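Local structure of enoyl-CoA hydratase (Geobacillus kaustophilus, 2PPY) at residues Lys8-Val13 / Tyr37-Ala42; Ala20-His25 / Val56-Asp61; Asn27-Tyr32 / Phe66-Asp71; Glu109-Gly114 / Ala132-Leu137. The protein probably catalyses the addition of water to the double bond of enoyl-CoA thioesters, a step of fatty acid beta-oxidation. One frame throughout, in Å; residues are numbered along the deposited sequence.

Following the chain from its N terminus, contact 1 closes the first loop, bringing helix 34-48 back onto the start of strand 11-16. Contact 2 opens inside that loop and closes after it, as strand 55-60 pairs beside strand 19-24 once the helix has been traversed. Contact 3 joins the two loops that leave those strands. The segments of contacts 1, 2 and 3 alternate along the chain, so each of these three crosses the other two. Contact 4 comes later and in series, pairing two short strands outside the main sheet; backbone bonds between His-111 and the 66-71 segment link it to contact 3, and thus to the strand ends of contact 2.

Contact 1 of 4, residues Lys8-Val13 / Tyr37-Ala42; sequences KQYLTV and YKEFNA
Helix 34-48 of this crotonase-family fold packs against the beginning of strand 11-16 and the turn leading into it, with Glu-39 as the main point of meeting. Its CG lies anti to the carbonyl carbon (chi1 -60°) and the chain beyond runs extended, long enough to carry the carboxylate across the gap between helix and turn. There OE1 of Glu-39 accepts a hydrogen bond from the backbone N of Tyr-10 at 3.2 Å; the bond is bent, 137° at the hydrogen, and the position of OE1 is less certain than most. The Tyr-10 ring presents its CD2 edge to the carboxylate, the two planes standing nearly perpendicular. From the loop before the strand, extended Lys-8 reaches toward Glu-39, its methylenes rather than its amine lying nearest OE2; this side chain is poorly ordered, and Lys-8 NZ lies 4.0 Å from the Ala-42 CB methyl. The Lys-8 backbone is held by a bond from its N to Leu-11 O. Beneath this polar layer Leu-11 CD1 touches the edge of the Phe-40 ring at CD1, 3.9 Å away, and both side chains also rest on Ile-22 of the neighbouring strand, as suits apolar residues between sheet and helix. The lysine amine stays 4.4 Å from Glu-39 OE2, beyond a salt bridge, so it may favour the buried carboxylate's negative charge only loosely, since its own position is poorly defined, while the directional link between helix and turn is the Tyr-10 N-H.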
loop_
_atom_site.group_PDB
_atom_site.type_symbol
_atom_site.label_atom_id
_atom_site.label_comp_id
_atom_site.label_asym_id
_atom_site.label_seq_id
_atom_site.Cartn_x
_atom_site.Cartn_y
_atom_site.Cartn_z
ATOM N N LYS A 8 8.114 -40.215 2.318
ATOM C CA LYS A 8 9.431 -39.836 1.822
ATOM C C LYS A 8 10.361 -40.002 3.019
ATOM O O LYS A 8 9.999 -40.678 3.981
ATOM C CB LYS A 8 9.440 -38.389 1.320
ATOM C CG LYS A 8 8.790 -38.213 -0.048
ATOM C CD LYS A 8 9.031 -36.822 -0.615
ATOM C CE LYS A 8 8.539 -36.721 -2.053
ATOM N NZ LYS A 8 8.822 -35.388 -2.659
ATOM N N GLN A 9 11.544 -39.399 2.981
ATOM C CA GLN A 9 12.467 -39.544 4.104
ATOM C C GLN A 9 12.384 -38.435 5.145
ATOM O O GLN A 9 12.670 -38.666 6.319
ATOM C CB GLN A 9 13.909 -39.668 3.605
ATOM C CG GLN A 9 14.314 -38.661 2.547
ATOM C CD GLN A 9 15.807 -38.692 2.274
ATOM O OE1 GLN A 9 16.465 -39.712 2.481
ATOM N NE2 GLN A 9 16.347 -37.575 1.796
ATOM N N TYR A 10 11.990 -37.239 4.722
ATOM C CA TYR A 10 11.893 -36.106 5.638
ATOM C C TYR A 10 10.486 -35.918 6.188
ATOM O O TYR A 10 10.303 -35.374 7.279
ATOM C CB TYR A 10 12.315 -34.819 4.933
ATOM C CG TYR A 10 13.772 -34.756 4.548
ATOM C CD1 TYR A 10 14.742 -34.378 5.472
ATOM C CD2 TYR A 10 14.180 -35.047 3.249
ATOM C CE1 TYR A 10 16.084 -34.285 5.111
ATOM C CE2 TYR A 10 15.517 -34.959 2.880
ATOM C CZ TYR A 10 16.463 -34.576 3.812
ATOM O OH TYR A 10 17.783 -34.477 3.441
ATOM N N LEU A 11 9.490 -36.365 5.434
ATOM C CA LEU A 11 8.113 -36.200 5.863
ATOM C C LEU A 11 7.188 -37.212 5.209
ATOM O O LEU A 11 7.539 -37.829 4.204
ATOM C CB LEU A 11 7.656 -34.768 5.537
ATOM C CG LEU A 11 6.604 -34.411 4.470
ATOM C CD1 LEU A 11 6.699 -32.911 4.210
ATOM C CD2 LEU A 11 6.827 -35.146 3.164
ATOM N N THR A 12 5.998 -37.365 5.784
ATOM C CA THR A 12 4.990 -38.279 5.263
ATOM C C THR A 12 3.642 -37.566 5.192
ATOM O O THR A 12 3.269 -36.826 6.103
ATOM C CB THR A 12 4.850 -39.527 6.162
ATOM O OG1 THR A 12 6.071 -40.271 6.138
ATOM C CG2 THR A 12 3.717 -40.416 5.677
ATOM N N VAL A 13 2.916 -37.786 4.101
ATOM C CA VAL A 13 1.608 -37.172 3.921
ATOM C C VAL A 13 0.518 -38.235 4.000
ATOM O O VAL A 13 0.580 -39.249 3.308
ATOM C CB VAL A 13 1.498 -36.455 2.550
ATOM C CG1 VAL A 13 0.112 -35.842 2.392
ATOM C CG2 VAL A 13 2.562 -35.379 2.431
ATOM N N TYR A 37 12.637 -28.775 2.425
ATOM C CA TYR A 37 11.722 -27.806 1.839
ATOM C C TYR A 37 11.294 -28.174 0.432
ATOM O O TYR A 37 10.190 -27.831 0.008
ATOM C CB TYR A 37 12.332 -26.405 1.880
ATOM C CG TYR A 37 11.754 -25.574 3.007
ATOM C CD1 TYR A 37 10.449 -25.083 2.932
ATOM C CD2 TYR A 37 12.483 -25.331 4.173
ATOM C CE1 TYR A 37 9.881 -24.370 3.988
ATOM C CE2 TYR A 37 11.923 -24.619 5.238
ATOM C CZ TYR A 37 10.622 -24.142 5.137
ATOM O OH TYR A 37 10.063 -23.430 6.174
ATOM N N LYS A 38 12.155 -28.883 -0.292
ATOM C CA LYS A 38 11.804 -29.307 -1.639
ATOM C C LYS A 38 10.669 -30.323 -1.522
ATOM O O LYS A 38 9.760 -30.345 -2.349
ATOM C CB LYS A 38 13.025 -29.910 -2.343
ATOM C CG LYS A 38 14.099 -28.870 -2.640
ATOM C CD LYS A 38 15.426 -29.481 -3.057
ATOM C CE LYS A 38 15.328 -30.228 -4.369
ATOM N NZ LYS A 38 16.661 -30.762 -4.767
ATOM N N GLU A 39 10.709 -31.142 -0.471
ATOM C CA GLU A 39 9.662 -32.133 -0.249
ATOM C C GLU A 39 8.395 -31.467 0.285
ATOM O O GLU A 39 7.286 -31.818 -0.118
ATOM C CB GLU A 39 10.123 -33.207 0.742
ATOM C CG GLU A 39 11.362 -33.989 0.311
ATOM C CD GLU A 39 11.506 -35.305 1.059
ATOM O OE1 GLU A 39 11.341 -35.310 2.295
ATOM O OE2 GLU A 39 11.788 -36.336 0.413
ATOM N N PHE A 40 8.560 -30.507 1.191
ATOM C CA PHE A 40 7.417 -29.797 1.763
ATOM C C PHE A 40 6.688 -29.041 0.648
ATOM O O PHE A 40 5.454 -29.000 0.612
ATOM C CB PHE A 40 7.879 -28.814 2.846
ATOM C CG PHE A 40 6.753 -28.251 3.674
ATOM C CD1 PHE A 40 5.951 -29.090 4.440
ATOM C CD2 PHE A 40 6.492 -26.886 3.688
ATOM C CE1 PHE A 40 4.910 -28.577 5.214
ATOM C CE2 PHE A 40 5.452 -26.363 4.458
ATOM C CZ PHE A 40 4.658 -27.212 5.219
ATOM N N ASN A 41 7.463 -28.450 -0.259
ATOM C CA ASN A 41 6.904 -27.720 -1.394
ATOM C C ASN A 41 6.102 -28.665 -2.286
ATOM O O ASN A 41 5.018 -28.322 -2.757
ATOM C CB ASN A 41 8.025 -27.090 -2.222
ATOM C CG ASN A 41 7.498 -26.333 -3.423
ATOM O OD1 ASN A 41 6.840 -25.304 -3.283
ATOM N ND2 ASN A 41 7.775 -26.848 -4.611
ATOM N N ALA A 42 6.645 -29.856 -2.524
ATOM C CA ALA A 42 5.972 -30.854 -3.356
ATOM C C ALA A 42 4.652 -31.288 -2.725
ATOM O O ALA A 42 3.661 -31.496 -3.425
ATOM C CB ALA A 42 6.874 -32.064 -3.561
#

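Contact 2 of 4, residues Ala20-His25 / Val56-Asp61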
loop_
_atom_site.group_PDB
_atom_site.type_symbol
_atom_site.label_atom_id
_atom_site.label_comp_id
_atom_site.label_asym_id
_atom_site.label_seq_id
_atom_site.Cartn_x
_atom_site.Cartn_y
_atom_site.Cartn_z
ATOM N N ALA A 20 -5.538 -33.686 5.205
ATOM C CA ALA A 20 -4.209 -34.191 4.901
ATOM C C ALA A 20 -3.320 -33.834 6.073
ATOM O O ALA A 20 -3.388 -32.722 6.595
ATOM C CB ALA A 20 -3.671 -33.557 3.623
ATOM N N GLU A 21 -2.502 -34.782 6.509
ATOM C CA GLU A 21 -1.603 -34.523 7.617
ATOM C C GLU A 21 -0.186 -34.674 7.111
ATOM O O GLU A 21 0.176 -35.705 6.549
ATOM C CB GLU A 21 -1.830 -35.506 8.768
ATOM C CG GLU A 21 -3.256 -35.596 9.264
ATOM C CD GLU A 21 -3.353 -36.306 10.605
ATOM O OE1 GLU A 21 -2.491 -37.163 10.889
ATOM O OE2 GLU A 21 -4.295 -36.016 11.372
ATOM N N ILE A 22 0.610 -33.630 7.295
ATOM C CA ILE A 22 1.997 -33.664 6.873
ATOM C C ILE A 22 2.812 -33.901 8.136
ATOM O O ILE A 22 2.967 -32.999 8.965
ATOM C CB ILE A 22 2.421 -32.330 6.226
ATOM C CG1 ILE A 22 1.483 -31.988 5.062
ATOM C CG2 ILE A 22 3.856 -32.436 5.731
ATOM C CD1 ILE A 22 1.786 -30.653 4.380
ATOM N N HIS A 23 3.305 -35.125 8.297
ATOM C CA HIS A 23 4.101 -35.463 9.467
ATOM C C HIS A 23 5.571 -35.228 9.186
ATOM O O HIS A 23 6.099 -35.686 8.177
ATOM C CB HIS A 23 3.877 -36.921 9.870
ATOM C CG HIS A 23 2.532 -37.180 10.470
ATOM N ND1 HIS A 23 2.362 -37.552 11.787
ATOM C CD2 HIS A 23 1.289 -37.116 9.935
ATOM C CE1 HIS A 23 1.074 -37.707 12.036
ATOM N NE2 HIS A 23 0.402 -37.450 10.929
ATOM N N LEU A 24 6.227 -34.507 10.087
ATOM C CA LEU A 24 7.639 -34.208 9.940
ATOM C C LEU A 24 8.485 -35.187 10.758
ATOM O O LEU A 24 8.258 -35.367 11.953
ATOM C CB LEU A 24 7.916 -32.776 10.406
ATOM C CG LEU A 24 7.018 -31.673 9.825
ATOM C CD1 LEU A 24 7.423 -30.324 10.409
ATOM C CD2 LEU A 24 7.131 -31.648 8.313
ATOM N N HIS A 25 9.449 -35.823 10.103
ATOM C CA HIS A 25 10.350 -36.765 10.760
ATOM C C HIS A 25 11.726 -36.640 10.116
ATOM O O HIS A 25 12.152 -37.505 9.362
ATOM C CB HIS A 25 9.832 -38.212 10.640
ATOM C CG HIS A 25 9.443 -38.608 9.247
ATOM N ND1 HIS A 25 8.131 -38.783 8.867
ATOM C CD2 HIS A 25 10.193 -38.879 8.151
ATOM C CE1 HIS A 25 8.088 -39.145 7.596
ATOM N NE2 HIS A 25 9.326 -39.209 7.139
ATOM N N VAL A 56 -5.389 -28.985 6.000
ATOM C CA VAL A 56 -4.070 -29.582 6.138
ATOM C C VAL A 56 -3.536 -29.346 7.542
ATOM O O VAL A 56 -3.507 -28.213 8.023
ATOM C CB VAL A 56 -3.063 -28.997 5.133
ATOM C CG1 VAL A 56 -1.689 -29.630 5.356
ATOM C CG2 VAL A 56 -3.540 -29.241 3.707
ATOM N N ILE A 57 -3.139 -30.423 8.207
ATOM C CA ILE A 57 -2.576 -30.310 9.542
ATOM C C ILE A 57 -1.093 -30.641 9.455
ATOM O O ILE A 57 -0.710 -31.695 8.952
ATOM C CB ILE A 57 -3.205 -31.303 10.540
ATOM C CG1 ILE A 57 -4.713 -31.094 10.635
ATOM C CG2 ILE A 57 -2.576 -31.099 11.915
ATOM C CD1 ILE A 57 -5.411 -32.143 11.505
ATOM N N VAL A 58 -0.254 -29.741 9.938
ATOM C CA VAL A 58 1.168 -30.008 9.919
ATOM C C VAL A 58 1.561 -30.372 11.345
ATOM O O VAL A 58 1.340 -29.596 12.271
ATOM C CB VAL A 58 1.961 -28.775 9.445
ATOM C CG1 VAL A 58 3.452 -29.094 9.406
ATOM C CG2 VAL A 58 1.464 -28.345 8.068
HETATM N N MSE A 59 2.100 -31.574 11.522
HETATM C CA MSE A 59 2.526 -32.022 12.842
HETATM C C MSE A 59 3.882 -32.709 12.797
HETATM O O MSE A 59 4.416 -32.981 11.725
HETATM C CB MSE A 59 1.473 -32.938 13.484
HETATM C CG MSE A 59 0.732 -33.869 12.542
HETATM SE SE MSE A 59 -0.494 -35.050 13.504
HETATM C CE MSE A 59 -2.094 -33.977 13.518
ATOM N N SER A 60 4.441 -32.970 13.973
ATOM C CA SER A 60 5.751 -33.596 14.087
ATOM C C SER A 60 5.688 -34.942 14.793
ATOM O O SER A 60 4.927 -35.114 15.748
ATOM C CB SER A 60 6.696 -32.665 14.856
ATOM O OG SER A 60 7.941 -33.287 15.129
ATOM N N ASP A 61 6.490 -35.892 14.321
ATOM C CA ASP A 61 6.533 -37.218 14.930
ATOM C C ASP A 61 7.729 -37.309 15.866
ATOM O O ASP A 61 8.011 -38.370 16.418
ATOM C CB ASP A 61 6.648 -38.315 13.867
ATOM C CG ASP A 61 5.437 -38.385 12.960
ATOM O OD1 ASP A 61 4.304 -38.177 13.449
ATOM O OD2 ASP A 61 5.620 -38.667 11.757
#
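His-23, in a beta-alpha-beta unit whose parallel strands 19-24 and 55-60 lie in register and are joined through helix 34-48, is held by two carboxylates at once. Its ND1 donates to Asp-61 OD1 at 2.6 Å in an almost straight bond (170°) that uses the syn lone pair, and its NE2 donates to Glu-21 OE1 at 2.9 Å on the same strand, with each acceptor close to the ring plane. With both nitrogens donating, the imidazole is probably protonated; a histidine suits the place because its two ring nitrogens can donate in different directions within one plane. Each acid has a second partner on helix 193-205: Glu-21 pairs with Arg-198 and Asp-61 with Arg-194. The backbone bonds alternate in direction, from Ile-57 N to Ala-20 O at 2.8 Å at one end to Asp-61 N to Leu-24 O at 3.0 Å at the other. A leucine in place of His-23 would remove both N-H donors and would probably lose the side-chain tie from strand 19-24 to Asp-61, leaving Glu-21 and Asp-61 more dependent on their arginines. On the face opposite the one lined by Glu-21, His-23 and Met-59, Ile-22 and Val-56 pack on Phe-40 and Ile-47 of helix 34-48 and Val-58 on Phe-66, with Ile-22 CD1 touching Val-56 CG1 at 3.8 Å. Met-59, a selenomethionine here, takes the crowded first torsion (chi1 36°), which sets its CG over the His-23 ring 3.9 Å from the centroid; a bend at chi3 then turns the chain, and its CE ends 3.7 Å from Glu-21 OE2.

Contact 3 of 4, residues Asn27-Tyr32 / Phe66-Asp71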
loop_
_atom_site.group_PDB
_atom_site.type_symbol
_atom_site.label_atom_id
_atom_site.label_comp_id
_atom_site.label_asym_id
_atom_site.label_seq_id
_atom_site.Cartn_x
_atom_site.Cartn_y
_atom_site.Cartn_z
ATOM N N ASN A 27 14.817 -35.454 12.014
ATOM C CA ASN A 27 15.862 -35.833 12.952
ATOM C C ASN A 27 15.459 -35.462 14.372
ATOM O O ASN A 27 14.333 -35.035 14.617
ATOM C CB ASN A 27 17.202 -35.162 12.581
ATOM C CG ASN A 27 17.090 -33.657 12.423
ATOM O OD1 ASN A 27 16.381 -32.996 13.178
ATOM N ND2 ASN A 27 17.816 -33.102 11.450
ATOM N N LYS A 28 16.401 -35.636 15.292
ATOM C CA LYS A 28 16.168 -35.369 16.702
ATOM C C LYS A 28 15.413 -34.078 17.007
ATOM O O LYS A 28 14.583 -34.041 17.922
ATOM C CB LYS A 28 17.513 -35.338 17.438
ATOM C CG LYS A 28 18.495 -34.344 16.802
ATOM C CD LYS A 28 19.901 -34.371 17.420
ATOM C CE LYS A 28 20.151 -35.578 18.306
ATOM N NZ LYS A 28 21.569 -35.576 18.800
ATOM N N SER A 29 15.693 -33.018 16.251
ATOM C CA SER A 29 15.034 -31.728 16.485
ATOM C C SER A 29 14.373 -31.175 15.223
ATOM O O SER A 29 13.989 -30.010 15.168
ATOM C CB SER A 29 16.047 -30.704 17.021
ATOM O OG SER A 29 17.112 -30.516 16.122
ATOM N N ASN A 30 14.209 -32.040 14.225
ATOM C CA ASN A 30 13.626 -31.655 12.951
ATOM C C ASN A 30 14.310 -30.436 12.342
ATOM O O ASN A 30 13.642 -29.556 11.791
ATOM C CB ASN A 30 12.119 -31.391 13.074
ATOM C CG ASN A 30 11.297 -32.664 12.994
ATOM O OD1 ASN A 30 11.601 -33.563 12.212
ATOM N ND2 ASN A 30 10.237 -32.736 13.789
ATOM N N SER A 31 15.637 -30.372 12.457
ATOM C CA SER A 31 16.402 -29.278 11.856
ATOM C C SER A 31 16.445 -29.598 10.369
ATOM O O SER A 31 16.957 -30.643 9.970
ATOM C CB SER A 31 17.817 -29.234 12.427
ATOM O OG SER A 31 17.788 -28.809 13.775
ATOM N N TYR A 32 15.918 -28.695 9.552
ATOM C CA TYR A 32 15.831 -28.931 8.112
ATOM C C TYR A 32 16.940 -28.390 7.227
ATOM O O TYR A 32 17.772 -27.589 7.654
ATOM C CB TYR A 32 14.498 -28.388 7.598
ATOM C CG TYR A 32 14.340 -26.895 7.799
ATOM C CD1 TYR A 32 13.640 -26.383 8.894
ATOM C CD2 TYR A 32 14.913 -25.992 6.904
ATOM C CE1 TYR A 32 13.516 -24.999 9.087
ATOM C CE2 TYR A 32 14.798 -24.613 7.090
ATOM C CZ TYR A 32 14.099 -24.125 8.181
ATOM O OH TYR A 32 14.003 -22.768 8.363
ATOM N N PHE A 66 8.815 -29.682 17.428
ATOM C CA PHE A 66 7.949 -29.558 16.268
ATOM C C PHE A 66 9.070 -29.388 15.246
ATOM O O PHE A 66 9.167 -30.132 14.273
ATOM C CB PHE A 66 7.103 -28.284 16.325
ATOM C CG PHE A 66 6.423 -27.956 15.025
ATOM C CD1 PHE A 66 5.378 -28.739 14.555
ATOM C CD2 PHE A 66 6.860 -26.888 14.247
ATOM C CE1 PHE A 66 4.777 -28.468 13.332
ATOM C CE2 PHE A 66 6.266 -26.608 13.022
ATOM C CZ PHE A 66 5.221 -27.403 12.563
ATOM N N SER A 67 9.937 -28.414 15.526
ATOM C CA SER A 67 11.101 -28.110 14.698
ATOM C C SER A 67 11.924 -26.985 15.316
ATOM O O SER A 67 11.375 -25.980 15.783
ATOM C CB SER A 67 10.678 -27.705 13.284
ATOM O OG SER A 67 11.805 -27.299 12.527
ATOM N N ALA A 68 13.243 -27.155 15.322
ATOM C CA ALA A 68 14.134 -26.141 15.878
ATOM C C ALA A 68 14.701 -25.234 14.788
ATOM O O ALA A 68 15.668 -24.516 15.017
ATOM C CB ALA A 68 15.270 -26.803 16.651
ATOM N N GLY A 69 14.105 -25.273 13.600
ATOM C CA GLY A 69 14.582 -24.423 12.523
ATOM C C GLY A 69 15.577 -25.060 11.568
ATOM O O GLY A 69 15.624 -26.280 11.415
ATOM N N ALA A 70 16.383 -24.227 10.923
ATOM C CA ALA A 70 17.369 -24.711 9.964
ATOM C C ALA A 70 18.555 -25.413 10.620
ATOM O O ALA A 70 19.011 -25.020 11.694
ATOM C CB ALA A 70 17.866 -23.551 9.102
ATOM N N ASP A 71 19.045 -26.457 9.959
ATOM C CA ASP A 71 20.196 -27.214 10.442
ATOM C C ASP A 71 21.434 -26.321 10.339
ATOM O O ASP A 71 21.862 -25.973 9.243
ATOM C CB ASP A 71 20.385 -28.469 9.584
ATOM C CG ASP A 71 21.495 -29.368 10.097
ATOM O OD1 ASP A 71 22.645 -28.897 10.211
ATOM O OD2 ASP A 71 21.213 -30.550 10.381
#
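Five hydrogen bonds stitch these two loops together. Tyr-32 N donates to Gly-69 O at 3.1 Å, and Asp-71 N returns a bond to Tyr-32 O at 2.9 Å; Ala-68 N meets Ser-29 O nearly along the carbonyl axis. Side chains add two more, Ser-67 OG to Asn-30 O at 3.0 Å and Asn-30 ND2 to Phe-66 O at 2.9 Å, both from above the carbonyl plane. The Tyr-32 ring lies flat under Ala-70, whose CA sits 3.8 Å from its centroid, so an alanine in place of Tyr-32 would take away this platform and probably loosen the 69-70 backbone. Further out, Asn-27 OD1 receives two N-H groups, from Ser-29 in an Asx turn and from Ser-31, while Asn-30 OD1 is bonded to Ile-26 N. Ser-67 OG also accepts from Gly-69 N, an ST turn, and at the backbone angles of Gly-69 a CB would press on the carbonyl O of Ala-68, which calls for glycine. Asp-71 caps the following helix at Phe-74 N. In relatives a backbone N-H of this loop helps form the oxyanion hole; fixing carbonyls and N-H groups so firmly is consistent with holding one in place here.

Contact 4 of 4, residues Glu109-Gly114 / Ala132-Leu137; sequences EGHTVG and AGKIGL
His-111 and Lys-134 both set CG anti to the carbonyl carbon (chi1 -67° and -50°), so their side chains leave the two adjacent segments side by side and pointing the same way. Lys-134 CG lies 3.7 Å from His-111 CD2, and the edge of that ring faces the backbone N of Lys-134. Gly-133 makes this closeness possible: at its backbone angles a CB would run into its own preceding carbonyl and lie only 2.5 Å from His-111 CD2. Beyond it strands 111-113 and 135-136 pair in parallel. Thr-112 N donates to Lys-134 O at 2.9 Å, nearly straight along the carbonyl axis; Gly-136 N reaches Thr-112 O at a longer 3.3 Å; and Gly-114 N closes the series on Gly-136 O at 2.9 Å. The Thr-112 hydroxyl turns back to Gly-110 O at 3.1 Å, which satisfies a polar group on a buried side chain. Val-113 lies on the face where Gly-136 has no side chain, its CG1 3.8 Å from Lys-134 O. Gly-114, with a positive phi that favours glycine, is the N-cap of helix 115-121, whose first turn in crotonase-family relatives gives an oxyanion-hole N-H, probably also here. Leu-137 CD2 lies against the Gly-114 carbonyl. Thr-112 and Ile-135 point to the other face, where Leu-117 of that helix and Met-128 of strand 125-129 receive them, while His-111 and Val-113 bond through their backbones to Ser-67; the little two-stranded sheet is thus set between helix 115-121, strand 125-129 and the 66-71 loop.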
loop_
_atom_site.group_PDB
_atom_site.type_symbol
_atom_site.label_atom_id
_atom_site.label_comp_id
_atom_site.label_asym_id
_atom_site.label_seq_id
_atom_site.Cartn_x
_atom_site.Cartn_y
_atom_site.Cartn_z
ATOM N N GLU A 109 3.283 -29.607 19.192
ATOM C CA GLU A 109 3.357 -30.478 20.360
ATOM C C GLU A 109 4.719 -30.434 21.037
ATOM O O GLU A 109 4.911 -31.030 22.094
ATOM C CB GLU A 109 3.029 -31.918 19.967
ATOM C CG GLU A 109 1.568 -32.151 19.636
ATOM C CD GLU A 109 1.312 -33.548 19.111
ATOM O OE1 GLU A 109 1.712 -33.834 17.963
ATOM O OE2 GLU A 109 0.718 -34.363 19.848
ATOM N N GLY A 110 5.665 -29.728 20.426
ATOM C CA GLY A 110 6.995 -29.623 21.001
ATOM C C GLY A 110 7.611 -28.263 20.738
ATOM O O GLY A 110 6.929 -27.346 20.289
ATOM N N HIS A 111 8.902 -28.132 21.017
ATOM C CA HIS A 111 9.603 -26.874 20.801
ATOM C C HIS A 111 9.387 -26.381 19.378
ATOM O O HIS A 111 9.576 -27.130 18.415
ATOM C CB HIS A 111 11.102 -27.045 21.067
ATOM C CG HIS A 111 11.436 -27.325 22.500
ATOM N ND1 HIS A 111 12.194 -28.409 22.889
ATOM C CD2 HIS A 111 11.115 -26.663 23.636
ATOM C CE1 HIS A 111 12.324 -28.402 24.206
ATOM N NE2 HIS A 111 11.680 -27.355 24.680
ATOM N N THR A 112 8.990 -25.115 19.265
ATOM C CA THR A 112 8.731 -24.472 17.978
ATOM C C THR A 112 9.540 -23.182 17.944
ATOM O O THR A 112 9.045 -22.121 18.322
ATOM C CB THR A 112 7.227 -24.134 17.828
ATOM O OG1 THR A 112 6.453 -25.328 17.993
ATOM C CG2 THR A 112 6.937 -23.549 16.461
ATOM N N VAL A 113 10.786 -23.273 17.492
ATOM C CA VAL A 113 11.659 -22.110 17.463
ATOM C C VAL A 113 12.347 -21.859 16.128
ATOM O O VAL A 113 12.470 -22.759 15.294
ATOM C CB VAL A 113 12.736 -22.214 18.573
ATOM C CG1 VAL A 113 12.065 -22.244 19.943
ATOM C CG2 VAL A 113 13.573 -23.468 18.376
ATOM N N GLY A 114 12.801 -20.621 15.942
ATOM C CA GLY A 114 13.470 -20.236 14.710
ATOM C C GLY A 114 12.662 -20.648 13.497
ATOM O O GLY A 114 11.450 -20.440 13.448
ATOM N N ALA A 132 4.070 -28.179 25.487
ATOM C CA ALA A 132 4.832 -28.233 24.241
ATOM C C ALA A 132 6.255 -27.693 24.330
ATOM O O ALA A 132 7.087 -28.000 23.480
ATOM C CB ALA A 132 4.071 -27.498 23.135
ATOM N N GLY A 133 6.538 -26.881 25.339
ATOM C CA GLY A 133 7.885 -26.355 25.476
ATOM C C GLY A 133 8.072 -24.880 25.185
ATOM O O GLY A 133 7.317 -24.040 25.678
ATOM N N LYS A 134 9.083 -24.575 24.374
ATOM C CA LYS A 134 9.435 -23.197 24.015
ATOM C C LYS A 134 9.001 -22.789 22.615
ATOM O O LYS A 134 8.998 -23.596 21.684
ATOM C CB LYS A 134 10.951 -22.996 24.091
ATOM C CG LYS A 134 11.634 -23.462 25.364
ATOM C CD LYS A 134 13.146 -23.322 25.204
ATOM C CE LYS A 134 13.910 -23.794 26.428
ATOM N NZ LYS A 134 15.384 -23.645 26.240
ATOM N N ILE A 135 8.653 -21.517 22.467
ATOM C CA ILE A 135 8.259 -20.985 21.171
ATOM C C ILE A 135 8.848 -19.579 21.052
ATOM O O ILE A 135 8.693 -18.752 21.952
ATOM C CB ILE A 135 6.710 -20.968 21.016
ATOM C CG1 ILE A 135 6.324 -20.371 19.661
ATOM C CG2 ILE A 135 6.074 -20.202 22.167
ATOM C CD1 ILE A 135 4.880 -20.622 19.284
ATOM N N GLY A 136 9.556 -19.330 19.952
ATOM C CA GLY A 136 10.177 -18.035 19.732
ATOM C C GLY A 136 11.161 -18.033 18.571
ATOM O O GLY A 136 11.262 -19.011 17.829
ATOM N N LEU A 137 11.890 -16.931 18.420
ATOM C CA LEU A 137 12.861 -16.777 17.340
ATOM C C LEU A 137 14.229 -16.380 17.911
ATOM O O LEU A 137 14.531 -15.196 18.062
ATOM C CB LEU A 137 12.370 -15.704 16.367
ATOM C CG LEU A 137 11.011 -15.917 15.683
ATOM C CD1 LEU A 137 10.616 -14.656 14.932
ATOM C CD2 LEU A 137 11.075 -17.101 14.736
#